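3-polyprenyl-4-hydroxybenzoate decarboxylase and related decarboxylases (Pelotomaculum thermopropionicum, PDB 6H6X) catalyses the prFMN-dependent, reversible decarboxylation of 2,5-furandicarboxylic acid to 2-furoic acid, a UbiD-class reaction that also runs as carboxylation. Local coordinates at the 4LU site. Sequence-based numbering; all coordinates share one arbitrary frame.

The 4LU site. Residues 132, 147-152, 164-166, 168-170, 200-202, 210, 257, 259, 289, 296. With 4LU (1-deoxy-5-O-phosphono-1-(3,3,4,5-tetramethyl-9,11-dioxo-2,3,8,9,10,11-hexahydro-7H-quinolino[1,8-fg]pteridin-12-ium-7-y l)-D-ribitol), chain B; K (potassium ion), chain C; MN (manganese (II) ion), chain D.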
loop_
_atom_site.group_PDB
_atom_site.type_symbol
_atom_site.label_atom_id
_atom_site.label_comp_id
_atom_site.label_asym_id
_atom_site.label_seq_id
_atom_site.Cartn_x
_atom_site.Cartn_y
_atom_site.Cartn_z
ATOM N N THR A 132 -26.516 -5.917 -11.289
ATOM C CA THR A 132 -25.655 -5.032 -10.521
ATOM C C THR A 132 -25.221 -3.779 -11.241
ATOM O O THR A 132 -24.595 -2.927 -10.612
ATOM C CB THR A 132 -24.372 -5.753 -10.100
ATOM O OG1 THR A 132 -23.731 -6.295 -11.270
ATOM C CG2 THR A 132 -24.699 -6.878 -9.132
ATOM N N ASN A 147 -34.627 11.379 -10.557
ATOM C CA ASN A 147 -33.412 10.871 -9.892
ATOM C C ASN A 147 -32.900 9.610 -10.593
ATOM O O ASN A 147 -33.678 8.836 -11.165
ATOM C CB ASN A 147 -33.768 10.538 -8.463
ATOM C CG ASN A 147 -32.585 10.444 -7.572
ATOM O OD1 ASN A 147 -32.041 11.500 -7.166
ATOM N ND2 ASN A 147 -32.158 9.181 -7.221
ATOM N N VAL A 148 -31.600 9.395 -10.505
ATOM C CA VAL A 148 -30.944 8.199 -10.965
ATOM C C VAL A 148 -30.073 7.668 -9.821
ATOM O O VAL A 148 -29.374 8.429 -9.189
ATOM C CB VAL A 148 -30.059 8.498 -12.172
ATOM C CG1 VAL A 148 -29.521 7.228 -12.795
ATOM C CG2 VAL A 148 -30.856 9.274 -13.210
ATOM N N SER A 149 -30.084 6.359 -9.599
ATOM C CA SER A 149 -29.227 5.652 -8.653
ATOM C C SER A 149 -29.057 4.195 -9.094
ATOM O O SER A 149 -29.782 3.701 -9.967
ATOM C CB SER A 149 -29.842 5.705 -7.231
ATOM O OG SER A 149 -31.256 5.504 -7.254
ATOM N N ILE A 150 -28.107 3.489 -8.500
ATOM C CA ILE A 150 -27.860 2.095 -8.822
ATOM C C ILE A 150 -28.203 1.271 -7.577
ATOM O O ILE A 150 -27.675 1.542 -6.478
ATOM C CB ILE A 150 -26.402 1.845 -9.236
ATOM C CG1 ILE A 150 -26.126 2.550 -10.563
ATOM C CG2 ILE A 150 -26.118 0.352 -9.369
ATOM C CD1 ILE A 150 -24.708 2.347 -11.112
ATOM N N HIS A 151 -29.049 0.266 -7.775
ATOM C CA HIS A 151 -29.493 -0.654 -6.708
ATOM C C HIS A 151 -29.308 -2.086 -7.159
ATOM O O HIS A 151 -29.513 -2.402 -8.339
ATOM C CB HIS A 151 -30.991 -0.410 -6.387
ATOM C CG HIS A 151 -31.270 0.999 -6.000
ATOM N ND1 HIS A 151 -31.267 1.428 -4.691
ATOM C CD2 HIS A 151 -31.398 2.120 -6.770
ATOM C CE1 HIS A 151 -31.421 2.747 -4.671
ATOM N NE2 HIS A 151 -31.508 3.184 -5.923
ATOM N N ARG A 152 -28.846 -2.944 -6.258
ATOM C CA ARG A 152 -28.814 -4.372 -6.578
ATOM C C ARG A 152 -30.235 -4.906 -6.706
ATOM O O ARG A 152 -31.120 -4.502 -5.981
ATOM C CB ARG A 152 -27.989 -5.141 -5.540
ATOM C CG ARG A 152 -28.678 -5.323 -4.223
ATOM C CD ARG A 152 -27.780 -5.962 -3.193
ATOM N NE ARG A 152 -28.535 -6.356 -2.001
ATOM C CZ ARG A 152 -28.118 -6.338 -0.735
ATOM N NH1 ARG A 152 -26.930 -5.907 -0.375
ATOM N NH2 ARG A 152 -28.948 -6.729 0.210
ATOM N N LEU A 164 -32.788 -3.647 -2.887
ATOM C CA LEU A 164 -32.292 -2.975 -1.719
ATOM C C LEU A 164 -32.352 -1.476 -1.995
ATOM O O LEU A 164 -31.684 -0.996 -2.914
ATOM C CB LEU A 164 -30.844 -3.391 -1.440
ATOM C CG LEU A 164 -30.141 -2.477 -0.375
ATOM C CD1 LEU A 164 -30.860 -2.598 0.978
ATOM C CD2 LEU A 164 -28.675 -2.821 -0.267
ATOM N N ILE A 165 -33.156 -0.740 -1.224
ATOM C CA ILE A 165 -33.179 0.711 -1.286
ATOM C C ILE A 165 -32.700 1.304 0.064
ATOM O O ILE A 165 -33.398 1.274 1.067
ATOM C CB ILE A 165 -34.587 1.237 -1.626
ATOM C CG1 ILE A 165 -35.212 0.463 -2.796
ATOM C CG2 ILE A 165 -34.557 2.703 -2.004
ATOM C CD1 ILE A 165 -36.619 0.956 -3.136
ATOM N N LEU A 166 -31.506 1.877 0.073
ATOM C CA LEU A 166 -31.011 2.631 1.223
ATOM C C LEU A 166 -31.771 3.955 1.391
ATOM O O LEU A 166 -32.396 4.420 0.446
ATOM C CB LEU A 166 -29.500 2.828 1.090
ATOM C CG LEU A 166 -28.724 1.482 1.141
ATOM C CD1 LEU A 166 -27.227 1.634 0.869
ATOM C CD2 LEU A 166 -28.947 0.764 2.494
ATOM N N ARG A 168 -32.183 7.185 0.970
ATOM C CA ARG A 168 -31.618 8.280 0.162
ATOM C C ARG A 168 -32.756 8.747 -0.792
ATOM O O ARG A 168 -33.918 8.683 -0.386
ATOM C CB ARG A 168 -30.358 7.809 -0.598
ATOM C CG ARG A 168 -29.096 7.469 0.224
ATOM C CD ARG A 168 -28.299 8.719 0.651
ATOM N NE ARG A 168 -28.076 9.689 -0.450
ATOM C CZ ARG A 168 -28.173 11.026 -0.378
ATOM N NH1 ARG A 168 -28.476 11.649 0.756
ATOM N NH2 ARG A 168 -27.962 11.756 -1.470
ATOM N N HIS A 169 -32.487 9.166 -2.041
ATOM C CA HIS A 169 -33.567 9.758 -2.838
ATOM C C HIS A 169 -34.673 8.817 -3.305
ATOM O O HIS A 169 -35.843 9.149 -3.208
ATOM C CB HIS A 169 -33.012 10.582 -3.997
ATOM C CG HIS A 169 -32.166 11.725 -3.533
ATOM N ND1 HIS A 169 -31.219 12.321 -4.333
ATOM C CD2 HIS A 169 -32.083 12.341 -2.325
ATOM C CE1 HIS A 169 -30.609 13.280 -3.653
ATOM N NE2 HIS A 169 -31.114 13.312 -2.433
ATOM N N LEU A 170 -34.324 7.643 -3.818
ATOM C CA LEU A 170 -35.354 6.745 -4.277
ATOM C C LEU A 170 -36.319 6.340 -3.122
ATOM O O LEU A 170 -37.504 6.219 -3.308
ATOM C CB LEU A 170 -34.713 5.506 -4.858
ATOM C CG LEU A 170 -35.704 4.512 -5.421
ATOM C CD1 LEU A 170 -36.512 5.130 -6.525
ATOM C CD2 LEU A 170 -34.948 3.314 -5.916
ATOM N N SER A 200 -24.597 8.694 -12.066
ATOM C CA SER A 200 -25.615 8.100 -11.179
ATOM C C SER A 200 -25.193 8.021 -9.714
ATOM O O SER A 200 -26.043 7.779 -8.837
ATOM C CB SER A 200 -25.973 6.709 -11.642
ATOM O OG SER A 200 -24.921 5.792 -11.334
ATOM N N GLN A 201 -23.898 8.161 -9.451
ATOM C CA GLN A 201 -23.341 8.136 -8.108
ATOM C C GLN A 201 -23.174 9.513 -7.459
ATOM O O GLN A 201 -22.784 9.576 -6.315
ATOM C CB GLN A 201 -21.995 7.379 -8.137
ATOM C CG GLN A 201 -22.159 5.960 -8.651
ATOM C CD GLN A 201 -23.183 5.205 -7.791
ATOM O OE1 GLN A 201 -24.323 4.926 -8.221
ATOM N NE2 GLN A 201 -22.815 4.941 -6.560
ATOM N N ALA A 202 -23.501 10.588 -8.153
ATOM C CA ALA A 202 -23.554 11.902 -7.503
ATOM C C ALA A 202 -24.537 11.954 -6.327
ATOM O O ALA A 202 -25.706 11.511 -6.398
ATOM C CB ALA A 202 -23.892 13.007 -8.499
ATOM N N GLU A 210 -29.680 13.467 -12.018
ATOM C CA GLU A 210 -28.391 12.932 -12.419
ATOM C C GLU A 210 -28.258 12.678 -13.921
ATOM O O GLU A 210 -27.133 12.641 -14.428
ATOM C CB GLU A 210 -28.027 11.696 -11.633
ATOM C CG GLU A 210 -27.769 12.019 -10.188
ATOM C CD GLU A 210 -29.010 11.836 -9.291
ATOM O OE1 GLU A 210 -30.141 11.849 -9.757
ATOM O OE2 GLU A 210 -28.825 11.625 -8.110
ATOM N N PHE A 257 -26.295 -10.951 0.047
ATOM C CA PHE A 257 -25.500 -10.585 -1.146
ATOM C C PHE A 257 -24.092 -10.158 -0.740
ATOM O O PHE A 257 -23.931 -9.364 0.190
ATOM C CB PHE A 257 -26.260 -9.438 -1.823
ATOM C CG PHE A 257 -25.625 -8.884 -3.064
ATOM C CD1 PHE A 257 -25.702 -9.531 -4.250
ATOM C CD2 PHE A 257 -24.976 -7.660 -3.023
ATOM C CE1 PHE A 257 -25.150 -8.980 -5.406
ATOM C CE2 PHE A 257 -24.441 -7.082 -4.176
ATOM C CZ PHE A 257 -24.567 -7.738 -5.373
ATOM N N GLU A 259 -21.153 -7.699 -0.799
ATOM C CA GLU A 259 -21.194 -6.234 -0.993
ATOM C C GLU A 259 -19.789 -5.566 -1.071
ATOM O O GLU A 259 -18.790 -6.237 -0.907
ATOM C CB GLU A 259 -22.043 -5.602 0.136
ATOM C CG GLU A 259 -23.477 -5.242 -0.218
ATOM C CD GLU A 259 -23.655 -4.177 -1.340
ATOM O OE1 GLU A 259 -24.834 -3.808 -1.539
ATOM O OE2 GLU A 259 -22.660 -3.713 -2.023
ATOM N N ILE A 289 -21.372 -5.506 -13.020
ATOM C CA ILE A 289 -20.322 -4.985 -12.171
ATOM C C ILE A 289 -20.110 -6.004 -11.082
ATOM O O ILE A 289 -21.058 -6.394 -10.414
ATOM C CB ILE A 289 -20.721 -3.623 -11.594
ATOM C CG1 ILE A 289 -20.624 -2.533 -12.661
ATOM C CG2 ILE A 289 -19.874 -3.246 -10.356
ATOM C CD1 ILE A 289 -21.417 -1.285 -12.277
ATOM N N HIS A 296 -16.456 -1.256 -9.215
ATOM C CA HIS A 296 -17.458 -0.936 -8.220
ATOM C C HIS A 296 -16.964 0.149 -7.294
ATOM O O HIS A 296 -17.634 1.154 -7.115
ATOM C CB HIS A 296 -17.852 -2.185 -7.450
ATOM C CG HIS A 296 -18.903 -1.957 -6.424
ATOM N ND1 HIS A 296 -19.134 -2.857 -5.404
ATOM C CD2 HIS A 296 -19.798 -0.947 -6.251
ATOM C CE1 HIS A 296 -20.113 -2.406 -4.640
ATOM N NE2 HIS A 296 -20.524 -1.240 -5.120
HETATM C C9 4LU B . -23.859 1.823 -6.159
HETATM C C8 4LU B . -23.106 1.089 -7.118
HETATM C C7 4LU B . -23.223 -0.307 -7.271
HETATM C C10 4LU B . -26.581 1.152 -3.674
HETATM C C6 4LU B . -23.936 -1.076 -6.221
HETATM N N3 4LU B . -28.982 -0.011 -2.814
HETATM C C2 4LU B . -28.758 1.327 -2.662
HETATM C C13 4LU B . -23.319 -3.715 -6.906
HETATM C C5 4LU B . -24.115 -2.622 -6.212
HETATM C C1 4LU B . -25.320 -2.303 -4.026
HETATM O O2 4LU B . -29.659 2.020 -2.104
HETATM N N1 4LU B . -27.576 1.881 -3.092
HETATM C C4 4LU B . -28.076 -0.820 -3.397
HETATM O O4 4LU B . -28.359 -2.017 -3.564
HETATM C C4A 4LU B . -26.776 -0.215 -3.880
HETATM N N5 4LU B . -25.769 -0.970 -4.542
HETATM C C3 4LU B . -24.659 -3.087 -4.906
HETATM C C12 4LU B . -25.349 -2.791 -7.174
HETATM C C5A 4LU B . -24.832 -0.300 -5.369
HETATM C C7M 4LU B . -22.424 -1.065 -8.268
HETATM C C8M 4LU B . -22.270 1.933 -8.049
HETATM C C9A 4LU B . -24.697 1.166 -5.247
HETATM N N10 4LU B . -25.386 1.763 -4.147
HETATM C "C1'" 4LU B . -25.226 3.198 -3.900
HETATM C "C2'" 4LU B . -26.124 4.171 -4.721
HETATM O "O2'" 4LU B . -26.311 3.845 -6.150
HETATM C "C3'" 4LU B . -25.479 5.565 -4.560
HETATM O "O3'" 4LU B . -25.217 5.956 -3.191
HETATM C "C4'" 4LU B . -26.405 6.604 -5.166
HETATM O "O4'" 4LU B . -25.659 7.805 -5.408
HETATM C "C5'" 4LU B . -27.612 6.999 -4.287
HETATM O "O5'" 4LU B . -28.274 7.991 -5.096
HETATM P P 4LU B . -29.234 9.156 -4.523
HETATM O O2P 4LU B . -29.878 9.693 -5.758
HETATM O O3P 4LU B . -30.246 8.488 -3.583
HETATM O O1P 4LU B . -28.319 10.142 -3.798
HETATM K K K C . -27.597 9.397 -7.362
HETATM MN MN MN D . -30.231 11.838 -6.313
HETATM O O HOH W 1 -28.117 12.212 -5.305
HETATM O O HOH W 2 -30.622 14.025 -7.148
HETATM O O HOH W 3 -31.549 6.607 -4.348
#
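This is the prenylated-flavin pocket of the UbiD family, which hides 597 of the 650 Å² of 4LU. One wall is strand 146-150 and its continuation. Ile150 sets its CG2 methyl over the face of the dimethyl-bearing ring, 3.8 Å from the centroid (CH-pi). The His151 ring, with CG anti to its carbonyl carbon, turns edge-to-face to the 4LU pyrimidine, the planes at 69°. His151 ND1 and flavin N3 both donate to Leu164 O, N3 from above the carbonyl plane. Backbone N atoms of Arg152 and Leu166 close the pyrimidine rim at O4 and O2. The opposite wall is Leu164 CD2, Leu166 CG and His296, whose CD2 sits 3.3 Å from methyl C7M. On this side the Glu259 carboxylate lies beside the prenyl-derived ring, CD 3.7 Å from 4LU C1. The anti lone pair of its OE1 meets Arg152 NH1 at 3.2 Å; the pair belongs to the family's catalytic Glu-Arg-Glu network, so this is the likely substrate-facing side. Gln201 bounds the C8M edge: bent at chi2 (-57°), it accepts from ribityl O2' on an OE1 lone pair at 3.1 Å. An alanine here would lose this bond and the C8M contact, and would probably loosen the ribityl turn. At the phosphate end, the floor, MN (the manganese ion) takes Asn147 OD1, His169 ND1, Glu210 OE2, phosphate O2P and two waters in near-octahedral array. Glu210 OE2 also bridges to K, 3.7 Å from MN, while Asn147 ND2 donates in its amide plane to 4LU O2P at 2.8 Å.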